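Side-chain contacts in putative pterin-4-alpha-carbinolamine dehydratase (Brucella melitensis, PDB 3JST), which probably catalyses the dehydration of 4a-hydroxytetrahydrobiopterin to dihydrobiopterin, the water-releasing step in the recycling of the pterin cofactor: residues N4-T7 against E8-N12; L73-H76 against S77-G80; F34-D38 against F39-F43. All coordinates share one frame; numbering follows the deposited sequence.

Contact 1 (N4-T7 against E8-N12); sequences NRLT and ESEMN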
# COMPACT_ATOMS: atom_id res chain seq x y z
N ASN A 4 -11.35 -12.33 -0.35
CA ASN A 4 -10.42 -13.33 -0.90
C ASN A 4 -9.16 -12.73 -1.53
O ASN A 4 -9.16 -11.58 -1.95
CB ASN A 4 -11.14 -14.19 -1.94
CG ASN A 4 -11.62 -13.39 -3.14
OD1 ASN A 4 -12.78 -13.00 -3.21
ND2 ASN A 4 -10.72 -13.13 -4.09
N ARG A 5 -8.11 -13.53 -1.60
CA ARG A 5 -6.88 -13.08 -2.25
C ARG A 5 -7.01 -13.14 -3.77
O ARG A 5 -7.83 -13.88 -4.32
CB ARG A 5 -5.65 -13.85 -1.75
CG ARG A 5 -5.55 -15.29 -2.16
CD ARG A 5 -4.17 -15.85 -1.80
NE ARG A 5 -4.13 -17.30 -1.94
CZ ARG A 5 -4.62 -18.17 -1.05
NH1 ARG A 5 -5.19 -17.74 0.07
NH2 ARG A 5 -4.53 -19.47 -1.29
N LEU A 6 -6.19 -12.33 -4.43
CA LEU A 6 -6.19 -12.21 -5.88
C LEU A 6 -5.24 -13.21 -6.53
O LEU A 6 -4.23 -13.58 -5.94
CB LEU A 6 -5.76 -10.80 -6.30
CG LEU A 6 -6.65 -9.62 -5.89
CD1 LEU A 6 -6.12 -8.33 -6.50
CD2 LEU A 6 -8.10 -9.85 -6.30
N THR A 7 -5.59 -13.65 -7.74
CA THR A 7 -4.65 -14.38 -8.60
C THR A 7 -3.59 -13.40 -9.10
O THR A 7 -3.77 -12.18 -9.00
CB THR A 7 -5.36 -14.99 -9.82
OG1 THR A 7 -5.88 -13.94 -10.65
CG2 THR A 7 -6.49 -15.92 -9.40
N GLU A 8 -2.49 -13.91 -9.67
CA GLU A 8 -1.45 -13.01 -10.19
C GLU A 8 -2.00 -12.11 -11.31
O GLU A 8 -1.68 -10.92 -11.36
CB GLU A 8 -0.20 -13.76 -10.66
CG GLU A 8 1.03 -12.84 -10.75
CD GLU A 8 2.31 -13.54 -11.18
OE1 GLU A 8 2.34 -14.79 -11.25
OE2 GLU A 8 3.31 -12.82 -11.46
N SER A 9 -2.85 -12.67 -12.17
CA SER A 9 -3.48 -11.88 -13.24
C SER A 9 -4.36 -10.76 -12.69
O SER A 9 -4.26 -9.63 -13.13
CB SER A 9 -4.30 -12.77 -14.18
OG SER A 9 -3.46 -13.68 -14.87
N GLU A 10 -5.21 -11.09 -11.71
CA GLU A 10 -6.07 -10.09 -11.05
C GLU A 10 -5.23 -9.01 -10.37
O GLU A 10 -5.56 -7.83 -10.41
CB GLU A 10 -6.97 -10.76 -10.01
CG GLU A 10 -8.11 -11.59 -10.62
CD GLU A 10 -8.83 -12.46 -9.61
OE1 GLU A 10 -8.27 -12.73 -8.52
OE2 GLU A 10 -9.96 -12.90 -9.90
N MET A 11 -4.14 -9.43 -9.73
CA MET A 11 -3.22 -8.49 -9.10
C MET A 11 -2.60 -7.57 -10.15
O MET A 11 -2.60 -6.36 -9.98
CB MET A 11 -2.14 -9.26 -8.35
CG MET A 11 -1.26 -8.41 -7.47
SD MET A 11 0.20 -9.30 -6.91
CE MET A 11 -0.50 -10.87 -6.39
N ASN A 12 -2.11 -8.14 -11.24
CA ASN A 12 -1.55 -7.35 -12.35
C ASN A 12 -2.55 -6.35 -12.90
O ASN A 12 -2.21 -5.19 -13.15
CB ASN A 12 -1.05 -8.25 -13.48
CG ASN A 12 0.17 -9.06 -13.09
OD1 ASN A 12 0.89 -8.71 -12.16
ND2 ASN A 12 0.41 -10.16 -13.79

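Contact 2 (L73-H76 against S77-G80); sequences LATH and SENG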
# COMPACT_ATOMS: atom_id res chain seq x y z
N LEU A 73 2.34 -4.01 1.00
CA LEU A 73 1.00 -4.39 1.44
C LEU A 73 0.68 -5.84 1.07
O LEU A 73 0.86 -6.25 -0.07
CB LEU A 73 -0.05 -3.47 0.82
CG LEU A 73 0.08 -1.96 1.06
CD1 LEU A 73 -0.96 -1.21 0.24
CD2 LEU A 73 -0.06 -1.62 2.54
N ALA A 74 0.22 -6.59 2.07
CA ALA A 74 -0.35 -7.92 1.88
C ALA A 74 -1.33 -8.15 3.03
O ALA A 74 -1.27 -7.46 4.05
CB ALA A 74 0.74 -8.99 1.88
N THR A 75 -2.23 -9.12 2.86
CA THR A 75 -3.25 -9.43 3.85
C THR A 75 -2.90 -10.74 4.53
O THR A 75 -2.97 -11.81 3.92
CB THR A 75 -4.64 -9.53 3.20
OG1 THR A 75 -4.92 -8.31 2.50
CG2 THR A 75 -5.73 -9.78 4.26
N HIS A 76 -2.52 -10.66 5.80
CA HIS A 76 -2.00 -11.81 6.55
C HIS A 76 -3.02 -12.94 6.63
O HIS A 76 -2.70 -14.10 6.32
CB HIS A 76 -1.58 -11.37 7.96
CG HIS A 76 -1.15 -12.50 8.83
ND1 HIS A 76 -2.01 -13.15 9.70
CD2 HIS A 76 0.06 -13.11 8.97
CE1 HIS A 76 -1.35 -14.11 10.33
NE2 HIS A 76 -0.10 -14.10 9.91
N SER A 77 -4.24 -12.60 7.02
CA SER A 77 -5.30 -13.60 7.22
C SER A 77 -5.64 -14.38 5.95
O SER A 77 -6.09 -15.52 6.03
CB SER A 77 -6.57 -12.93 7.77
OG SER A 77 -6.93 -11.79 7.01
N GLU A 78 -5.44 -13.78 4.78
CA GLU A 78 -5.69 -14.45 3.51
C GLU A 78 -4.40 -14.89 2.81
O GLU A 78 -4.46 -15.45 1.72
CB GLU A 78 -6.50 -13.53 2.59
CG GLU A 78 -7.89 -13.18 3.11
CD GLU A 78 -8.78 -14.41 3.30
OE1 GLU A 78 -8.64 -15.40 2.55
OE2 GLU A 78 -9.62 -14.38 4.22
N ASN A 79 -3.26 -14.64 3.44
CA ASN A 79 -1.95 -15.03 2.90
C ASN A 79 -1.77 -14.59 1.45
O ASN A 79 -1.33 -15.36 0.59
CB ASN A 79 -1.75 -16.55 3.04
CG ASN A 79 -0.28 -16.95 2.99
OD1 ASN A 79 0.59 -16.25 3.51
ND2 ASN A 79 0.00 -18.09 2.37
N GLY A 80 -2.11 -13.34 1.18
CA GLY A 80 -1.97 -12.79 -0.15
C GLY A 80 -2.51 -11.39 -0.27
O GLY A 80 -2.84 -10.75 0.73

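Contact 3 (F34-D38 against F39-F43); sequences FKFKD and FSTAF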
# COMPACT_ATOMS: atom_id res chain seq x y z
N PHE A 34 7.58 5.90 -1.98
CA PHE A 34 7.20 7.30 -2.06
C PHE A 34 8.42 8.15 -1.74
O PHE A 34 9.21 7.80 -0.86
CB PHE A 34 6.07 7.62 -1.07
CG PHE A 34 4.78 6.90 -1.36
CD1 PHE A 34 3.78 7.52 -2.11
CD2 PHE A 34 4.56 5.61 -0.89
CE1 PHE A 34 2.58 6.86 -2.37
CE2 PHE A 34 3.37 4.95 -1.15
CZ PHE A 34 2.37 5.57 -1.89
N LYS A 35 8.55 9.26 -2.46
CA LYS A 35 9.61 10.23 -2.23
C LYS A 35 8.96 11.60 -2.06
O LYS A 35 8.34 12.11 -2.99
CB LYS A 35 10.58 10.25 -3.41
CG LYS A 35 11.81 11.12 -3.23
CD LYS A 35 12.86 10.45 -2.35
CE LYS A 35 14.20 11.18 -2.42
NZ LYS A 35 14.78 11.15 -3.79
N PHE A 36 9.10 12.17 -0.87
CA PHE A 36 8.53 13.48 -0.58
C PHE A 36 9.64 14.53 -0.53
O PHE A 36 10.82 14.19 -0.66
CB PHE A 36 7.77 13.42 0.74
CG PHE A 36 6.67 12.40 0.74
CD1 PHE A 36 5.45 12.69 0.15
CD2 PHE A 36 6.87 11.14 1.29
CE1 PHE A 36 4.43 11.76 0.13
CE2 PHE A 36 5.85 10.20 1.27
CZ PHE A 36 4.63 10.51 0.69
N LYS A 37 9.28 15.79 -0.39
CA LYS A 37 10.28 16.85 -0.41
C LYS A 37 11.07 16.92 0.90
O LYS A 37 12.22 17.37 0.90
CB LYS A 37 9.66 18.21 -0.76
CG LYS A 37 8.70 18.80 0.26
CD LYS A 37 8.43 20.28 -0.06
CE LYS A 37 7.09 20.76 0.48
NZ LYS A 37 5.95 20.04 -0.17
N ASP A 38 10.47 16.47 2.00
CA ASP A 38 11.15 16.48 3.30
C ASP A 38 10.52 15.48 4.28
O ASP A 38 9.56 14.79 3.93
CB ASP A 38 11.16 17.90 3.90
CG ASP A 38 9.76 18.53 3.98
OD1 ASP A 38 8.73 17.82 3.97
OD2 ASP A 38 9.70 19.77 4.07
N PHE A 39 11.07 15.40 5.48
CA PHE A 39 10.52 14.51 6.50
C PHE A 39 9.11 14.92 6.92
O PHE A 39 8.23 14.06 7.05
CB PHE A 39 11.43 14.44 7.73
CG PHE A 39 10.85 13.66 8.87
CD1 PHE A 39 10.81 12.27 8.82
CD2 PHE A 39 10.34 14.30 9.99
CE1 PHE A 39 10.26 11.53 9.86
CE2 PHE A 39 9.79 13.58 11.04
CZ PHE A 39 9.75 12.19 10.97
N SER A 40 8.89 16.21 7.12
CA SER A 40 7.59 16.72 7.56
C SER A 40 6.45 16.23 6.66
O SER A 40 5.42 15.76 7.14
CB SER A 40 7.60 18.26 7.65
OG SER A 40 6.31 18.77 7.97
N THR A 41 6.65 16.33 5.35
CA THR A 41 5.66 15.90 4.37
C THR A 41 5.47 14.38 4.40
O THR A 41 4.34 13.90 4.36
CB THR A 41 6.05 16.36 2.94
OG1 THR A 41 6.31 17.77 2.96
CG2 THR A 41 4.93 16.08 1.94
N ALA A 42 6.58 13.65 4.49
CA ALA A 42 6.54 12.19 4.64
C ALA A 42 5.78 11.77 5.89
O ALA A 42 5.00 10.82 5.87
CB ALA A 42 7.95 11.61 4.66
N PHE A 43 6.01 12.48 7.00
CA PHE A 43 5.34 12.16 8.26
C PHE A 43 3.84 12.46 8.19
O PHE A 43 3.03 11.70 8.72
CB PHE A 43 5.97 12.91 9.43
CG PHE A 43 5.31 12.61 10.75
CD1 PHE A 43 5.34 11.33 11.26
CD2 PHE A 43 4.65 13.61 11.46
CE1 PHE A 43 4.71 11.04 12.47
CE2 PHE A 43 4.04 13.33 12.66
CZ PHE A 43 4.07 12.03 13.17

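Contact 1 (N4-T7 against E8-N12)
Thr7 and Glu10 clasp each other in a capping box at the start of helix 8-16, with Thr7 as the N-cap. Glu10 CB lies beside Thr7 OG1 and also near CD2 of Leu6, while CG passes closest to the hydroxyl oxygen, 3.2 Å from Thr7 OG1. With CG anti to the carbonyl carbon (chi1 -73°) and the chain extended beyond it, Glu10 runs back past the threonine, and its carboxylate arrives at the backbone ahead of the helix. There OE1 accepts from Thr7 N at 2.9 Å in a nearly straight bond (167° at the hydrogen), taken on the anti side of the carboxylate and 32° out of its plane. Glu10 OE1 also touches Leu6, 3.4 Å from Leu6 CA and close to its CD2. The reciprocal bond runs from Glu10 N to Thr7 OG1 over 3.1 Å, so one first-turn amide of the helix is capped by a side chain.

Leu6 turns its other methyl to the helix backbone, CD1 lying 3.9 Å from Met11 CA. Met11, buried, extends on to Val81 and Lys23, which places the cap against the body of the domain. The first regular helical bond closes the turn, Met11 N reaching Thr7 O at 2.9 Å.

Contact 2 (L73-H76 against S77-G80)
Thr75 and Gly80 pair across a tight hairpin-like turn, and the threonine, buried more than any other residue by the contact, is its centre. The two form a single antiparallel hydrogen-bonded pair: Thr75 N gives to Gly80 O at 2.8 Å, and the return bond from Gly80 N to Thr75 O is longer, 3.3 Å, though nearly straight at 165°. Thr75 O also receives a weak bond from Glu78 N, a second donor inside the turn.

The side chain of Thr75 divides its two branches between different neighbours. OG1 sits beside the backbone N (chi1 -56°), which leaves CG2 anti to that nitrogen and directed over the start of the turn. There CG2 meets Ser77 OG at 3.6 Å, with CB and CG of Glu78 a little farther off. The hydroxyl is engaged through hydrogen bonds with Thr82 OG1, just before helix 83-96, and Asp85 OD2, in its first turn, which fix the rotation of the side chain.

Ser77 rests its OG beside that methyl. The imidazole of His76 lies oblique to Ser77 N, its ND1 3.5 Å from that nitrogen. His76 O in turn accepts from Asn79 N at 3.0 Å, the donor standing well above the carbonyl plane. Asn79 takes up a left-handed backbone conformation, which swings the chain round to deliver Gly80 to its partner. With Asn79 and Gly80 both facing Thr75, the loop following strand 68-73 is closed by a G1 beta bulge.

Contact 3 (F34-D38 against F39-F43)
Asp38 and Thr41 meet through a single carboxylate oxygen that serves two donors of the same residue. OD1 of Asp38 accepts the hydroxyl of Thr41, OG1, at 2.6 Å and the backbone amide, Thr41 N, at 2.9 Å. The two reach it from opposite faces of the carboxylate plane. The hydroxyl comes on the syn side, 25° out of the plane, whereas the amide lies nearly in line with the C-O bond. Asp38 brings the oxygen there by setting CG between its own backbone N and carbonyl carbon (chi1 54°), which curls the carboxylate back over the first turn, and its chain stands at about a right angle to that of Thr41. The amide that would otherwise lack a partner at the helix start is thus satisfied by a side chain. The carboxylate's negative charge also sits at the N-terminal end of the helix, where the dipole would be expected to favour it.

The next amide is met by the backbone itself: Ala42 N donates to Asp38 O at 3.2 Å, and Phe43 N to Phe39 O. Lys37 runs across Thr41 at about a right angle, its CG 3.8 Å from Thr41 OG1.

The apolar part is carried by Phe36. Ala42 and Thr41 meet its ring obliquely, CD2 touching Ala42 CB at 3.6 Å and CD1 coming to 3.9 Å from Thr41 CG2. Phe45 and Val69 continue this packing, and Phe36 O is bonded to Asn67 ND2, tying the strand end to the neighbouring loop. The whole is an aspartate N-cap with an apolar contact from Phe36, in the short loop between strand 30-35 and helix 39-56.

Overall arrangement
Along the chain the order is contact 1, contact 3, contact 2, and all three lie within the same dehydratase family domain, an antiparallel sheet accompanied by helices. Contacts 1 and 3 each mark the start of a helix, 8-16 and 39-56, while contact 2 closes the loop between strand 68-73 and helix 83-96. Contacts 1 and 2 are neighbours, with centres about 12 Å apart, joined where Arg5 NH1 makes a probable hydrogen bond to Glu78 O. Contact 3 lies across the centre of the chain, about 30 Å from contact 1 and 27 Å from contact 2 between centres. The Arg5-Glu78 pair probably ties the N-terminal segment to the 77-80 loop, far from the strand-helix junction.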